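Local coordinates for endoglucanase EG-II (Hypocrea jecorina, PDB 3QR3), which probably hydrolyses internal beta-1,4-glucosidic bonds of cellulose, as an endoglucanase of glycosyl hydrolase family 5 built on a TIM barrel, at residues N253-L258 and V286-V291. Numbering follows the deposited sequence.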
ATOM      1  N   ASN A 253      -5.202 -12.143 -18.437  1.00 19.45           N
ATOM      2  CA  ASN A 253      -6.382 -11.333 -18.151  1.00 25.81           C
ATOM      3  C   ASN A 253      -6.486 -10.960 -16.672  1.00 20.55           C
ATOM      4  O   ASN A 253      -7.568 -10.984 -16.074  1.00 19.53           O
ATOM      5  CB  ASN A 253      -7.658 -12.042 -18.601  1.00 28.34           C
ATOM      6  CG  ASN A 253      -8.840 -11.105 -18.678  1.00 34.88           C
ATOM      7  OD1 ASN A 253      -8.688  -9.919 -18.980  1.00 42.45           O
ATOM      8  ND2 ASN A 253     -10.030 -11.629 -18.416  1.00 37.90           N
ATOM      9  N   ARG A 254      -5.350 -10.605 -16.088  1.00 18.28           N
ATOM     10  CA  ARG A 254      -5.328 -10.148 -14.710  1.00 16.16           C
ATOM     11  C   ARG A 254      -4.778  -8.723 -14.616  1.00 21.25           C
ATOM     12  O   ARG A 254      -4.332  -8.151 -15.611  1.00 16.26           O
ATOM     13  CB  ARG A 254      -4.514 -11.118 -13.836  1.00 14.11           C
ATOM     14  CG  ARG A 254      -5.054 -12.533 -13.805  1.00 13.71           C
ATOM     15  CD  ARG A 254      -6.400 -12.628 -13.080  1.00 20.52           C
ATOM     16  NE  ARG A 254      -6.309 -12.187 -11.686  1.00 21.98           N
ATOM     17  CZ  ARG A 254      -6.085 -12.986 -10.646  1.00 20.62           C
ATOM     18  NH1 ARG A 254      -5.921 -14.296 -10.817  1.00 15.26           N
ATOM     19  NH2 ARG A 254      -6.025 -12.469  -9.423  1.00 15.55           N
ATOM     20  N   GLN A 255      -4.822  -8.150 -13.419  1.00 16.56           N
ATOM     21  CA  GLN A 255      -4.387  -6.768 -13.222  1.00 14.13           C
ATOM     22  C   GLN A 255      -3.518  -6.649 -11.983  1.00 17.42           C
ATOM     23  O   GLN A 255      -3.610  -7.486 -11.078  1.00 13.02           O
ATOM     24  CB  GLN A 255      -5.604  -5.853 -13.068  1.00 17.70           C
ATOM     25  CG  GLN A 255      -6.341  -5.609 -14.373  1.00 18.92           C
ATOM     26  CD  GLN A 255      -7.613  -4.828 -14.170  1.00 24.02           C
ATOM     27  OE1 GLN A 255      -8.384  -5.097 -13.253  1.00 23.85           O
ATOM     28  NE2 GLN A 255      -7.844  -3.858 -15.031  1.00 21.98           N
ATOM     29  N   ALA A 256      -2.683  -5.609 -11.953  1.00 16.78           N
ATOM     30  CA  ALA A 256      -1.805  -5.336 -10.819  1.00 17.68           C
ATOM     31  C   ALA A 256      -1.863  -3.857 -10.463  1.00 21.79           C
ATOM     32  O   ALA A 256      -2.212  -3.018 -11.295  1.00 19.87           O
ATOM     33  CB  ALA A 256      -0.378  -5.724 -11.152  1.00 15.27           C
ATOM     34  N   ILE A 257      -1.521  -3.547  -9.222  1.00 18.73           N
ATOM     35  CA  ILE A 257      -1.374  -2.171  -8.786  1.00 17.73           C
ATOM     36  C   ILE A 257      -0.001  -2.024  -8.144  1.00 20.49           C
ATOM     37  O   ILE A 257       0.456  -2.919  -7.436  1.00 19.82           O
ATOM     38  CB  ILE A 257      -2.462  -1.771  -7.769  1.00 20.88           C
ATOM     39  CG1 ILE A 257      -2.275  -0.313  -7.345  1.00 18.11           C
ATOM     40  CG2 ILE A 257      -2.438  -2.708  -6.556  1.00 15.47           C
ATOM     41  CD1 ILE A 257      -3.540   0.351  -6.845  1.00 15.73           C
ATOM     42  N   LEU A 258       0.658  -0.907  -8.422  1.00 18.58           N
ATOM     43  CA  LEU A 258       1.950  -0.587  -7.836  1.00 17.80           C
ATOM     44  C   LEU A 258       1.687   0.273  -6.601  1.00 20.83           C
ATOM     45  O   LEU A 258       1.442   1.478  -6.725  1.00 18.20           O
ATOM     46  CB  LEU A 258       2.785   0.201  -8.852  1.00 19.61           C
ATOM     47  CG  LEU A 258       4.174   0.712  -8.478  1.00 16.61           C
ATOM     48  CD1 LEU A 258       5.109  -0.435  -8.141  1.00 17.30           C
ATOM     49  CD2 LEU A 258       4.744   1.548  -9.619  1.00 17.09           C
ATOM     50  N   VAL A 286      -3.802  -3.423 -17.907  1.00 16.93           N
ATOM     51  CA  VAL A 286      -3.304  -4.353 -16.885  1.00 19.38           C
ATOM     52  C   VAL A 286      -2.856  -3.668 -15.583  1.00 18.75           C
ATOM     53  O   VAL A 286      -2.860  -4.284 -14.512  1.00 21.68           O
ATOM     54  CB  VAL A 286      -2.170  -5.248 -17.439  1.00 18.61           C
ATOM     55  CG1 VAL A 286      -2.684  -6.069 -18.627  1.00 19.58           C
ATOM     56  CG2 VAL A 286      -0.976  -4.405 -17.858  1.00 18.24           C
ATOM     57  N   TYR A 287      -2.462  -2.402 -15.663  1.00 16.59           N
ATOM     58  CA  TYR A 287      -2.112  -1.673 -14.439  1.00 19.90           C
ATOM     59  C   TYR A 287      -3.273  -0.799 -13.969  1.00 20.18           C
ATOM     60  O   TYR A 287      -3.773   0.037 -14.721  1.00 20.05           O
ATOM     61  CB  TYR A 287      -0.831  -0.854 -14.622  1.00 15.33           C
ATOM     62  CG  TYR A 287       0.378  -1.721 -14.868  1.00 14.99           C
ATOM     63  CD1 TYR A 287       0.801  -2.632 -13.909  1.00 14.77           C
ATOM     64  CD2 TYR A 287       1.086  -1.647 -16.060  1.00 16.76           C
ATOM     65  CE1 TYR A 287       1.898  -3.439 -14.121  1.00 15.84           C
ATOM     66  CE2 TYR A 287       2.188  -2.460 -16.289  1.00 16.37           C
ATOM     67  CZ  TYR A 287       2.583  -3.359 -15.310  1.00 19.93           C
ATOM     68  OH  TYR A 287       3.675  -4.171 -15.506  1.00 21.11           O
ATOM     69  N   LEU A 288      -3.705  -1.015 -12.727  1.00 14.96           N
ATOM     70  CA  LEU A 288      -4.845  -0.294 -12.162  1.00 17.36           C
ATOM     71  C   LEU A 288      -4.445   1.033 -11.535  1.00 17.20           C
ATOM     72  O   LEU A 288      -5.276   1.916 -11.352  1.00 17.80           O
ATOM     73  CB  LEU A 288      -5.559  -1.145 -11.105  1.00 19.10           C
ATOM     74  CG  LEU A 288      -6.746  -1.969 -11.595  1.00 30.75           C
ATOM     75  CD1 LEU A 288      -7.342  -2.787 -10.449  1.00 29.54           C
ATOM     76  CD2 LEU A 288      -7.794  -1.061 -12.207  1.00 28.49           C
ATOM     77  N   GLY A 289      -3.170   1.171 -11.185  1.00 17.82           N
ATOM     78  CA  GLY A 289      -2.727   2.408 -10.576  1.00 23.48           C
ATOM     79  C   GLY A 289      -1.319   2.399 -10.024  1.00 19.89           C
ATOM     80  O   GLY A 289      -0.623   1.381 -10.052  1.00 16.34           O
ATOM     81  N   TYR A 290      -0.894   3.558  -9.540  1.00 17.46           N
ATOM     82  CA  TYR A 290       0.395   3.698  -8.868  1.00 19.94           C
ATOM     83  C   TYR A 290       0.222   4.548  -7.619  1.00 18.70           C
ATOM     84  O   TYR A 290      -0.614   5.456  -7.588  1.00 15.49           O
ATOM     85  CB  TYR A 290       1.448   4.328  -9.789  1.00 16.31           C
ATOM     86  CG  TYR A 290       1.110   5.726 -10.268  1.00 23.32           C
ATOM     87  CD1 TYR A 290       1.393   6.846  -9.488  1.00 22.67           C
ATOM     88  CD2 TYR A 290       0.518   5.923 -11.509  1.00 21.82           C
ATOM     89  CE1 TYR A 290       1.082   8.134  -9.940  1.00 22.43           C
ATOM     90  CE2 TYR A 290       0.205   7.191 -11.966  1.00 19.78           C
ATOM     91  CZ  TYR A 290       0.487   8.294 -11.185  1.00 26.65           C
ATOM     92  OH  TYR A 290       0.167   9.546 -11.667  1.00 18.91           O
ATOM     93  N   VAL A 291       1.012   4.248  -6.593  1.00 13.88           N
ATOM     94  CA  VAL A 291       0.951   4.982  -5.330  1.00 15.37           C
ATOM     95  C   VAL A 291       2.356   5.358  -4.858  1.00 17.50           C
ATOM     96  O   VAL A 291       3.184   4.491  -4.605  1.00 17.86           O
ATOM     97  CB  VAL A 291       0.254   4.154  -4.224  1.00 17.48           C
ATOM     98  CG1 VAL A 291      -0.038   5.025  -3.006  1.00 14.25           C
ATOM     99  CG2 VAL A 291      -1.041   3.532  -4.752  1.00 15.77           C
TER
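Strands 256-258 and 287-291 run parallel, their axes 13° apart, as the seventh and eighth strands of the TIM barrel, joined through helix 267-281 in a beta-alpha-beta unit. Ala256 opens the ladder: its N donates to Val286 O (2.9 Å) almost along the C=O axis, and its O receives Leu288 N (2.9 Å). Between the bridges Ala256-Tyr287 and Leu258-Tyr290, Ile257 faces two residues, Leu288 and Gly289, so the eighth strand carries a beta bulge. Beyond it Leu258 N reaches Gly289 O from above the carbonyl plane, and Val291 N returns to Leu258 O at 2.8 Å, bent to 132° at the hydrogen.

Gln255 lies beside the bulge with CG anti to its carbonyl carbon (chi1 -74°) and an extended chain. Its CB rests 3.5 Å from Val286 O, the acceptor of Ala256 N, and CG stays 3.7 Å from that same oxygen. The side chain crosses that of Leu288 at about a right angle: CD lies against Leu288 CG, NE2 beside CD2, and OE1 3.8 Å from Leu288 CD1. NE2 also bonds Asp285 O. An alanine here lacks this amide, and would probably leave this end of the strand pair less firmly held and Leu288 less covered.

Ala256, Tyr287, Leu258 and Tyr290 share one face of the sheet, opposite Ile257, packed against helices 238-251 and 267-281; Tyr287 OH bonds Phe242 O and Tyr290 OH bonds Leu325 O. Main-chain bonds thus set the strand pairing, bulge included, while side chains add van der Waals contact, much of it against carbonyl oxygens, with the Gln255 amide tied to the backbone just before the eighth strand.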